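Side-chain contacts in GH26C (Muricauda sp. MAR_2010_75, PDB 6Q78), which probably hydrolyses internal beta-1,4-mannosidic bonds in mannans, as an endo-acting beta-mannanase of glycoside hydrolase family 26: residues V83-A88 with S100-M105; D87-F92 with L145-M150; V155-F160 with M371-Y376. All coordinates share one frame; numbering follows the deposited sequence.

Interaction 1 of 3, residues V83-A88 with S100-M105; sequences VGQQDA and SDIKKM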
loop_
_atom_site.group_PDB
_atom_site.type_symbol
_atom_site.label_atom_id
_atom_site.label_comp_id
_atom_site.label_asym_id
_atom_site.label_seq_id
_atom_site.Cartn_x
_atom_site.Cartn_y
_atom_site.Cartn_z
ATOM N N VAL A 83 -5.896 7.292 -7.461
ATOM C CA VAL A 83 -4.543 7.775 -7.208
ATOM C C VAL A 83 -4.462 8.306 -5.790
ATOM O O VAL A 83 -5.254 9.166 -5.397
ATOM C CB VAL A 83 -4.166 8.863 -8.219
ATOM C CG1 VAL A 83 -2.876 9.577 -7.825
ATOM C CG2 VAL A 83 -4.027 8.210 -9.617
ATOM N N GLY A 84 -3.473 7.819 -5.042
ATOM C CA GLY A 84 -3.250 8.341 -3.707
ATOM C C GLY A 84 -1.794 8.640 -3.401
ATOM O O GLY A 84 -0.923 8.586 -4.278
ATOM N N GLN A 85 -1.509 8.967 -2.140
ATOM C CA GLN A 85 -0.150 9.318 -1.743
ATOM C C GLN A 85 0.056 8.984 -0.266
ATOM O O GLN A 85 -0.839 9.196 0.579
ATOM C CB GLN A 85 0.163 10.801 -2.043
ATOM C CG GLN A 85 1.596 11.216 -1.698
ATOM C CD GLN A 85 2.034 12.471 -2.472
ATOM O OE1 GLN A 85 1.216 13.303 -2.875
ATOM N NE2 GLN A 85 3.332 12.600 -2.683
ATOM N N GLN A 86 1.246 8.468 0.023
ATOM C CA GLN A 86 1.643 8.162 1.398
ATOM C C GLN A 86 1.673 9.459 2.208
ATOM O O GLN A 86 2.232 10.466 1.760
ATOM C CB GLN A 86 3.043 7.539 1.379
ATOM C CG GLN A 86 3.509 7.009 2.717
ATOM C CD GLN A 86 2.832 5.712 3.097
ATOM O OE1 GLN A 86 2.102 5.125 2.325
ATOM N NE2 GLN A 86 3.107 5.257 4.330
ATOM N N ASP A 87 1.090 9.419 3.415
ATOM C CA ASP A 87 1.153 10.545 4.358
ATOM C C ASP A 87 0.684 11.860 3.746
ATOM O O ASP A 87 1.220 12.941 4.025
ATOM C CB ASP A 87 2.549 10.662 4.984
ATOM C CG ASP A 87 2.892 9.463 5.846
ATOM O OD1 ASP A 87 1.995 8.855 6.426
ATOM O OD2 ASP A 87 4.085 9.115 5.945
ATOM N N ALA A 88 -0.346 11.777 2.909
ATOM C CA ALA A 88 -0.775 12.973 2.174
ATOM C C ALA A 88 -1.225 14.097 3.114
ATOM O O ALA A 88 -1.158 15.271 2.729
ATOM C CB ALA A 88 -1.903 12.610 1.214
ATOM N N SER A 100 -3.327 18.847 1.715
ATOM C CA SER A 100 -2.429 17.889 1.080
ATOM C C SER A 100 -1.795 18.519 -0.155
ATOM O O SER A 100 -2.400 19.374 -0.825
ATOM C CB SER A 100 -3.228 16.638 0.658
ATOM O OG SER A 100 -4.136 16.895 -0.421
ATOM N N ASP A 101 -0.556 18.109 -0.470
ATOM C CA ASP A 101 0.070 18.652 -1.671
ATOM C C ASP A 101 -0.765 18.363 -2.910
ATOM O O ASP A 101 -0.851 19.205 -3.802
ATOM C CB ASP A 101 1.493 18.120 -1.854
ATOM C CG ASP A 101 2.481 18.719 -0.876
ATOM O OD1 ASP A 101 2.145 19.718 -0.203
ATOM O OD2 ASP A 101 3.632 18.221 -0.801
ATOM N N ILE A 102 -1.396 17.186 -3.000
ATOM C CA ILE A 102 -2.204 16.915 -4.183
ATOM C C ILE A 102 -3.367 17.892 -4.282
ATOM O O ILE A 102 -3.727 18.308 -5.387
ATOM C CB ILE A 102 -2.614 15.431 -4.243
ATOM C CG1 ILE A 102 -1.413 14.625 -4.751
ATOM C CG2 ILE A 102 -3.807 15.180 -5.177
ATOM C CD1 ILE A 102 -1.621 13.107 -4.675
ATOM N N LYS A 103 -3.939 18.309 -3.147
ATOM C CA LYS A 103 -4.997 19.331 -3.198
ATOM C C LYS A 103 -4.438 20.722 -3.498
ATOM O O LYS A 103 -5.066 21.497 -4.232
ATOM C CB LYS A 103 -5.784 19.342 -1.887
ATOM C CG LYS A 103 -6.918 20.378 -1.865
ATOM C CD LYS A 103 -7.771 20.170 -0.627
ATOM C CE LYS A 103 -8.588 21.394 -0.335
ATOM N NZ LYS A 103 -9.619 21.584 -1.354
ATOM N N LYS A 104 -3.250 21.062 -2.971
ATOM C CA LYS A 104 -2.628 22.325 -3.387
ATOM C C LYS A 104 -2.482 22.378 -4.898
ATOM O O LYS A 104 -2.630 23.442 -5.513
ATOM C CB LYS A 104 -1.228 22.491 -2.771
ATOM C CG LYS A 104 -1.126 22.545 -1.222
ATOM C CD LYS A 104 0.324 22.852 -0.839
ATOM C CE LYS A 104 0.556 22.945 0.648
ATOM N NZ LYS A 104 0.636 21.587 1.292
ATOM N N MET A 105 -2.119 21.250 -5.503
ATOM C CA MET A 105 -1.804 21.166 -6.924
ATOM C C MET A 105 -3.062 21.126 -7.778
ATOM O O MET A 105 -3.184 21.900 -8.746
ATOM C CB MET A 105 -0.985 19.876 -7.141
ATOM C CG MET A 105 -0.451 19.673 -8.575
ATOM S SD MET A 105 0.723 20.980 -9.099
ATOM C CE MET A 105 -0.257 21.860 -10.350
HETATM O O HOH W 1 -0.441 14.895 -1.292
HETATM O O HOH W 2 0.815 16.143 1.067
#
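A88 and S100 come closest through direct packing, just past the end of strand 81-86 and just before helix 101-106. The carbonyl oxygen of A88 rests 3.2 Å from S100 CB. The CA-H of S100 addresses the same oxygen, but at a bent 126° at the hydrogen, so this is a C-H...O contact of modest quality. The other packing pair is Q85 with I102. I102 CG1 stands anti to its carbonyl carbon (chi1 -78°), and from there CD1 extends to within 3.4 Å of Q85 OE1, with Q85 CB 3.9 Å from that same methyl.

No direct hydrogen bond joins the two segments; two waters do the work. One water donates a hydrogen bond to Q85 OE1 at 2.8 Å and accepts one from I102 N; the second donates to A88 O at 2.7 Å and accepts from D101 N at 2.8 Å. Q85 OE1 also pairs with T382, and Q85 NE2 with the backbone oxygen of W373, so the amide is held at both ends.

Within the helix start, S100 is the N-cap: its OG accepts from K103 N at 3.1 Å and is itself hydrogen-bonded to D109. One turn on, K104 NZ makes a salt bridge to D101 OD1, which it meets nearly along the C-O axis.

Chemically, then, the N-H groups of D101, I102 and K103 all find acceptors in a buried place, two of them through water, and the strand-to-helix link of this beta-alpha-beta unit is hydrated rather than dry.

Interaction 2 of 3, residues D87-F92 with L145-M150; sequences DAFSSF and LRAFDM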
loop_
_atom_site.group_PDB
_atom_site.type_symbol
_atom_site.label_atom_id
_atom_site.label_comp_id
_atom_site.label_asym_id
_atom_site.label_seq_id
_atom_site.Cartn_x
_atom_site.Cartn_y
_atom_site.Cartn_z
ATOM N N ASP A 87 1.090 9.419 3.415
ATOM C CA ASP A 87 1.153 10.545 4.358
ATOM C C ASP A 87 0.684 11.860 3.746
ATOM O O ASP A 87 1.220 12.941 4.025
ATOM C CB ASP A 87 2.549 10.662 4.984
ATOM C CG ASP A 87 2.892 9.463 5.846
ATOM O OD1 ASP A 87 1.995 8.855 6.426
ATOM O OD2 ASP A 87 4.085 9.115 5.945
ATOM N N ALA A 88 -0.346 11.777 2.909
ATOM C CA ALA A 88 -0.775 12.973 2.174
ATOM C C ALA A 88 -1.225 14.097 3.114
ATOM O O ALA A 88 -1.158 15.271 2.729
ATOM C CB ALA A 88 -1.903 12.610 1.214
ATOM N N PHE A 89 -1.734 13.776 4.310
ATOM C CA PHE A 89 -2.235 14.802 5.229
ATOM C C PHE A 89 -1.224 15.247 6.293
ATOM O O PHE A 89 -1.553 16.153 7.079
ATOM C CB PHE A 89 -3.541 14.333 5.886
ATOM C CG PHE A 89 -4.655 14.003 4.903
ATOM C CD1 PHE A 89 -4.950 14.838 3.841
ATOM C CD2 PHE A 89 -5.414 12.864 5.082
ATOM C CE1 PHE A 89 -5.965 14.528 2.944
ATOM C CE2 PHE A 89 -6.439 12.540 4.184
ATOM C CZ PHE A 89 -6.706 13.387 3.108
ATOM N N SER A 90 -0.002 14.699 6.282
ATOM C CA SER A 90 0.986 15.001 7.319
ATOM C C SER A 90 2.407 15.233 6.804
ATOM O O SER A 90 3.279 15.634 7.600
ATOM C CB SER A 90 1.030 13.838 8.324
ATOM O OG SER A 90 1.314 12.588 7.664
ATOM N N SER A 91 2.692 14.981 5.521
ATOM C CA SER A 91 4.028 15.162 4.962
ATOM C C SER A 91 3.906 15.981 3.691
ATOM O O SER A 91 3.122 15.634 2.798
ATOM C CB SER A 91 4.696 13.810 4.676
ATOM O OG SER A 91 6.113 13.981 4.487
ATOM N N PHE A 92 4.626 17.104 3.642
ATOM C CA PHE A 92 4.455 18.080 2.587
ATOM C C PHE A 92 5.806 18.518 2.062
ATOM O O PHE A 92 6.767 18.645 2.830
ATOM C CB PHE A 92 3.723 19.327 3.120
ATOM C CG PHE A 92 2.511 19.009 3.970
ATOM C CD1 PHE A 92 2.634 18.855 5.344
ATOM C CD2 PHE A 92 1.265 18.866 3.385
ATOM C CE1 PHE A 92 1.514 18.571 6.129
ATOM C CE2 PHE A 92 0.140 18.596 4.155
ATOM C CZ PHE A 92 0.264 18.442 5.524
ATOM N N LEU A 145 -9.035 8.468 9.998
ATOM C CA LEU A 145 -10.461 8.717 10.193
ATOM C C LEU A 145 -10.937 9.846 9.301
ATOM O O LEU A 145 -12.047 9.762 8.731
ATOM C CB LEU A 145 -10.785 9.028 11.659
ATOM C CG LEU A 145 -10.453 7.933 12.669
ATOM C CD1 LEU A 145 -10.796 8.453 14.093
ATOM C CD2 LEU A 145 -11.257 6.677 12.369
ATOM N N ARG A 146 -10.125 10.911 9.157
ATOM C CA ARG A 146 -10.437 11.995 8.220
ATOM C C ARG A 146 -10.584 11.448 6.806
ATOM O O ARG A 146 -11.553 11.760 6.083
ATOM C CB ARG A 146 -9.295 13.017 8.257
ATOM C CG ARG A 146 -9.229 14.026 7.080
ATOM C CD ARG A 146 -8.136 15.054 7.369
ATOM N NE ARG A 146 -7.823 15.935 6.259
ATOM C CZ ARG A 146 -6.800 16.781 6.270
ATOM N NH1 ARG A 146 -5.989 16.824 7.323
ATOM N NH2 ARG A 146 -6.575 17.569 5.223
ATOM N N ALA A 147 -9.634 10.604 6.390
ATOM C CA ALA A 147 -9.710 10.024 5.052
ATOM C C ALA A 147 -10.994 9.220 4.878
ATOM O O ALA A 147 -11.709 9.376 3.872
ATOM C CB ALA A 147 -8.476 9.140 4.790
ATOM N N PHE A 148 -11.312 8.344 5.844
ATOM C CA PHE A 148 -12.504 7.516 5.717
ATOM C C PHE A 148 -13.764 8.378 5.693
ATOM O O PHE A 148 -14.687 8.121 4.906
ATOM C CB PHE A 148 -12.560 6.527 6.885
ATOM C CG PHE A 148 -13.778 5.665 6.885
ATOM C CD1 PHE A 148 -13.911 4.642 5.960
ATOM C CD2 PHE A 148 -14.793 5.898 7.793
ATOM C CE1 PHE A 148 -15.030 3.837 5.961
ATOM C CE2 PHE A 148 -15.934 5.099 7.809
ATOM C CZ PHE A 148 -16.032 4.053 6.883
ATOM N N ASP A 149 -13.831 9.408 6.557
ATOM C CA ASP A 149 -15.024 10.272 6.553
ATOM C C ASP A 149 -15.223 10.952 5.206
ATOM O O ASP A 149 -16.360 11.277 4.843
ATOM C CB ASP A 149 -14.923 11.345 7.641
ATOM C CG ASP A 149 -15.166 10.820 9.055
ATOM O OD1 ASP A 149 -15.587 9.649 9.212
ATOM O OD2 ASP A 149 -14.944 11.625 10.016
ATOM N N MET A 150 -14.146 11.211 4.464
ATOM C CA MET A 150 -14.225 11.823 3.139
ATOM C C MET A 150 -14.401 10.787 2.031
ATOM O O MET A 150 -14.583 11.173 0.853
ATOM C CB MET A 150 -12.965 12.678 2.890
ATOM C CG MET A 150 -12.905 13.846 3.865
ATOM S SD MET A 150 -11.619 15.052 3.448
ATOM C CE MET A 150 -10.203 14.007 3.469
HETATM O O HOH W 3 -3.194 18.292 7.002
#
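F89 gives one face of its ring to R146, and this stack carries most of the contact. The guanidinium lies flat on the ring, centres 4.0 Å apart and planes only 15° from parallel. R146 NE sits over the middle of the ring, while R146 NH2 comes down toward the rim, 3.5 Å from F89 CD1. With CZ 26° off the ring normal, the geometry is that of a cation-pi pair. R146 gets there as a straight arm: CG is anti to the backbone N (chi1 164°) and the chain stays extended to NE. A water then ties R146 NH1 back to the carbonyl oxygen of F89, 2.7 Å from that oxygen, adding a polar link beside the stack.

Two further residues of the helix touch the ring away from the stack. A147 CB sits at the edge, near the ring plane, 4.0 Å from F89 CE2. M150 bends at its last torsion so that CE reaches F89 CZ at 3.6 Å. Replacing F89 with a serine would probably leave the R146 guanidinium without its aromatic bed and open a gap beside A147 and M150.

F89 and A147 both rest on L113 of strand 112-116. The arrangement is that of the outer layer of a (beta/alpha) barrel, where a helix packs over its strand and here also receives an aromatic residue from the loop following strand 81-86.

Interaction 3 of 3, residues V155-F160 with M371-Y376; sequences VFCWHF and MFWYNY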
loop_
_atom_site.group_PDB
_atom_site.type_symbol
_atom_site.label_atom_id
_atom_site.label_comp_id
_atom_site.label_asym_id
_atom_site.label_seq_id
_atom_site.Cartn_x
_atom_site.Cartn_y
_atom_site.Cartn_z
ATOM N N VAL A 155 -4.563 2.568 3.001
ATOM C CA VAL A 155 -3.623 1.456 2.882
ATOM C C VAL A 155 -2.536 1.643 3.938
ATOM O O VAL A 155 -2.020 2.755 4.098
ATOM C CB VAL A 155 -3.016 1.396 1.466
ATOM C CG1 VAL A 155 -2.153 0.126 1.335
ATOM C CG2 VAL A 155 -4.091 1.435 0.412
ATOM N N PHE A 156 -2.188 0.568 4.660
ATOM C CA PHE A 156 -1.055 0.574 5.590
ATOM C C PHE A 156 0.030 -0.391 5.155
ATOM O O PHE A 156 -0.255 -1.576 4.915
ATOM C CB PHE A 156 -1.469 0.102 6.988
ATOM C CG PHE A 156 -2.056 1.172 7.870
ATOM C CD1 PHE A 156 -3.350 1.669 7.627
ATOM C CD2 PHE A 156 -1.319 1.692 8.922
ATOM C CE1 PHE A 156 -3.914 2.653 8.459
ATOM C CE2 PHE A 156 -1.896 2.656 9.781
ATOM C CZ PHE A 156 -3.195 3.123 9.543
ATOM N N CYS A 157 1.265 0.104 5.097
ATOM C CA CYS A 157 2.449 -0.743 5.041
ATOM C C CYS A 157 3.009 -0.822 6.461
ATOM O O CYS A 157 2.418 -0.291 7.412
ATOM C CB CYS A 157 3.463 -0.222 4.012
ATOM S SG CYS A 157 4.132 1.429 4.421
ATOM N N TRP A 158 4.134 -1.529 6.633
ATOM C CA TRP A 158 4.692 -1.741 7.969
ATOM C C TRP A 158 6.209 -1.809 7.870
ATOM O O TRP A 158 6.777 -2.877 7.580
ATOM C CB TRP A 158 4.124 -3.024 8.544
ATOM C CG TRP A 158 4.508 -3.254 9.977
ATOM C CD1 TRP A 158 5.027 -2.332 10.863
ATOM C CD2 TRP A 158 4.331 -4.461 10.722
ATOM N NE1 TRP A 158 5.216 -2.914 12.115
ATOM C CE2 TRP A 158 4.783 -4.220 12.047
ATOM C CE3 TRP A 158 3.864 -5.728 10.393
ATOM C CZ2 TRP A 158 4.735 -5.195 13.031
ATOM C CZ3 TRP A 158 3.851 -6.714 11.380
ATOM C CH2 TRP A 158 4.277 -6.439 12.669
ATOM N N HIS A 159 6.873 -0.675 8.152
ATOM C CA HIS A 159 8.329 -0.687 8.265
ATOM C C HIS A 159 8.651 -1.149 9.682
ATOM O O HIS A 159 8.841 -0.360 10.624
ATOM C CB HIS A 159 8.927 0.667 7.913
ATOM C CG HIS A 159 8.930 0.951 6.444
ATOM N ND1 HIS A 159 7.834 1.481 5.790
ATOM C CD2 HIS A 159 9.902 0.806 5.503
ATOM C CE1 HIS A 159 8.123 1.623 4.503
ATOM N NE2 HIS A 159 9.362 1.203 4.299
ATOM N N PHE A 160 8.659 -2.482 9.826
ATOM C CA PHE A 160 8.754 -3.182 11.111
ATOM C C PHE A 160 10.220 -3.324 11.504
ATOM O O PHE A 160 10.991 -4.003 10.831
ATOM C CB PHE A 160 8.052 -4.529 10.901
ATOM C CG PHE A 160 8.053 -5.481 12.101
ATOM C CD1 PHE A 160 8.176 -5.022 13.397
ATOM C CD2 PHE A 160 7.863 -6.840 11.888
ATOM C CE1 PHE A 160 8.143 -5.929 14.471
ATOM C CE2 PHE A 160 7.875 -7.736 12.940
ATOM C CZ PHE A 160 8.022 -7.285 14.228
ATOM N N MET A 371 -0.320 4.372 -5.815
ATOM C CA MET A 371 0.041 5.308 -4.750
ATOM C C MET A 371 1.467 5.810 -4.910
ATOM O O MET A 371 2.399 5.021 -5.094
ATOM C CB MET A 371 -0.107 4.636 -3.380
ATOM C CG MET A 371 -0.035 5.625 -2.177
ATOM S SD MET A 371 0.215 4.753 -0.624
ATOM C CE MET A 371 1.949 4.260 -0.743
ATOM N N PHE A 372 1.622 7.125 -4.805
ATOM C CA PHE A 372 2.923 7.767 -4.747
ATOM C C PHE A 372 3.469 7.716 -3.324
ATOM O O PHE A 372 2.710 7.729 -2.338
ATOM C CB PHE A 372 2.738 9.236 -5.137
ATOM C CG PHE A 372 2.387 9.425 -6.592
ATOM C CD1 PHE A 372 3.359 9.272 -7.566
ATOM C CD2 PHE A 372 1.086 9.751 -6.992
ATOM C CE1 PHE A 372 3.050 9.428 -8.922
ATOM C CE2 PHE A 372 0.797 9.929 -8.352
ATOM C CZ PHE A 372 1.778 9.764 -9.307
ATOM N N TRP A 373 4.802 7.654 -3.212
ATOM C CA TRP A 373 5.408 7.829 -1.903
ATOM C C TRP A 373 5.240 9.279 -1.442
ATOM O O TRP A 373 4.713 10.123 -2.166
ATOM C CB TRP A 373 6.866 7.340 -1.896
ATOM C CG TRP A 373 7.343 6.984 -0.530
ATOM C CD1 TRP A 373 8.402 7.541 0.136
ATOM C CD2 TRP A 373 6.786 5.993 0.363
ATOM N NE1 TRP A 373 8.529 6.983 1.386
ATOM C CE2 TRP A 373 7.560 6.027 1.551
ATOM C CE3 TRP A 373 5.723 5.082 0.264
ATOM C CZ2 TRP A 373 7.296 5.194 2.647
ATOM C CZ3 TRP A 373 5.456 4.254 1.362
ATOM C CH2 TRP A 373 6.242 4.326 2.536
ATOM N N TYR A 374 5.668 9.575 -0.220
ATOM C CA TYR A 374 5.426 10.905 0.331
ATOM C C TYR A 374 6.338 11.968 -0.293
ATOM O O TYR A 374 7.434 11.685 -0.807
ATOM C CB TYR A 374 5.481 10.946 1.863
ATOM C CG TYR A 374 6.663 10.326 2.573
ATOM C CD1 TYR A 374 7.958 10.806 2.402
ATOM C CD2 TYR A 374 6.463 9.276 3.467
ATOM C CE1 TYR A 374 9.037 10.242 3.121
ATOM C CE2 TYR A 374 7.520 8.724 4.174
ATOM C CZ TYR A 374 8.775 9.206 3.998
ATOM O OH TYR A 374 9.833 8.637 4.710
ATOM N N ASN A 375 5.881 13.213 -0.208
ATOM C CA ASN A 375 6.748 14.379 -0.407
ATOM C C ASN A 375 7.343 14.771 0.932
ATOM O O ASN A 375 6.675 14.666 1.957
ATOM C CB ASN A 375 5.900 15.559 -0.902
ATOM C CG ASN A 375 5.397 15.397 -2.338
ATOM O OD1 ASN A 375 5.857 14.552 -3.107
ATOM N ND2 ASN A 375 4.427 16.249 -2.702
ATOM N N TYR A 376 8.602 15.214 0.931
ATOM C CA TYR A 376 9.267 15.472 2.204
ATOM C C TYR A 376 10.429 16.431 1.994
ATOM O O TYR A 376 11.285 16.184 1.143
ATOM C CB TYR A 376 9.806 14.139 2.760
ATOM C CG TYR A 376 10.519 14.268 4.087
ATOM C CD1 TYR A 376 9.809 14.417 5.267
ATOM C CD2 TYR A 376 11.897 14.235 4.155
ATOM C CE1 TYR A 376 10.466 14.537 6.490
ATOM C CE2 TYR A 376 12.557 14.352 5.362
ATOM C CZ TYR A 376 11.832 14.496 6.522
ATOM O OH TYR A 376 12.503 14.608 7.724
#
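A single ring carbon of W373, CH2, meets both a cysteine sulfur and a histidine, and it does so across strand ends whose backbones stay far apart: C157 and W373 are 11.4 Å from CA to CA. C157 SG lies at the indole's edge, 4.0 Å from W373 CH2, and 90° off the normal of the six-membered ring, so the sulfur looks at the rim and not at the pi face. H159 brings CE1 to 3.8 Å from the same carbon. These two rings meet rim to rim, planes at 60°, neither lying over the other. W373 spans the distance because CG is anti to its backbone N (chi1 -157°), while Y374 lies over one face of the indole.

Both nitrogens of H159 have partners outside the contact: ND1 is hydrogen-bonded to D116 OD2, and NE2 to a Tris molecule, probably from the crystallisation liquor, consistent with a pocket here.

C157 lies on strand 153-157 and W373 follows strand 369-372; in the barrel sheet, strands 81-86 and 112-116 stand between those two, so the contact reaches across two intervening strands, while F156 and W158 pack against helix 193-208.

Interactions 1 and 2 share D87 and A88, the turn after strand 81-86, and their centres lie about 9 Å apart; S100 CB of one packs 4.0 Å from F89 CD1 of the other. Interaction 3 is about 12 Å from each by centres. N375 connects all three: its ND2 is 2.9 Å from D101 OD2 and its O is 2.7 Å from S91 OG, both probable hydrogen bonds. Strand pairing adds Q86 N to F372 O at 2.9 Å. Interaction 3 is the one at the pocket, with the H159 side chain about 3 Å from the bound Tris, whereas interaction 1 joins strand 81-86 and its turn to helix 101-106, and interaction 2 the following loop to helix 132-150.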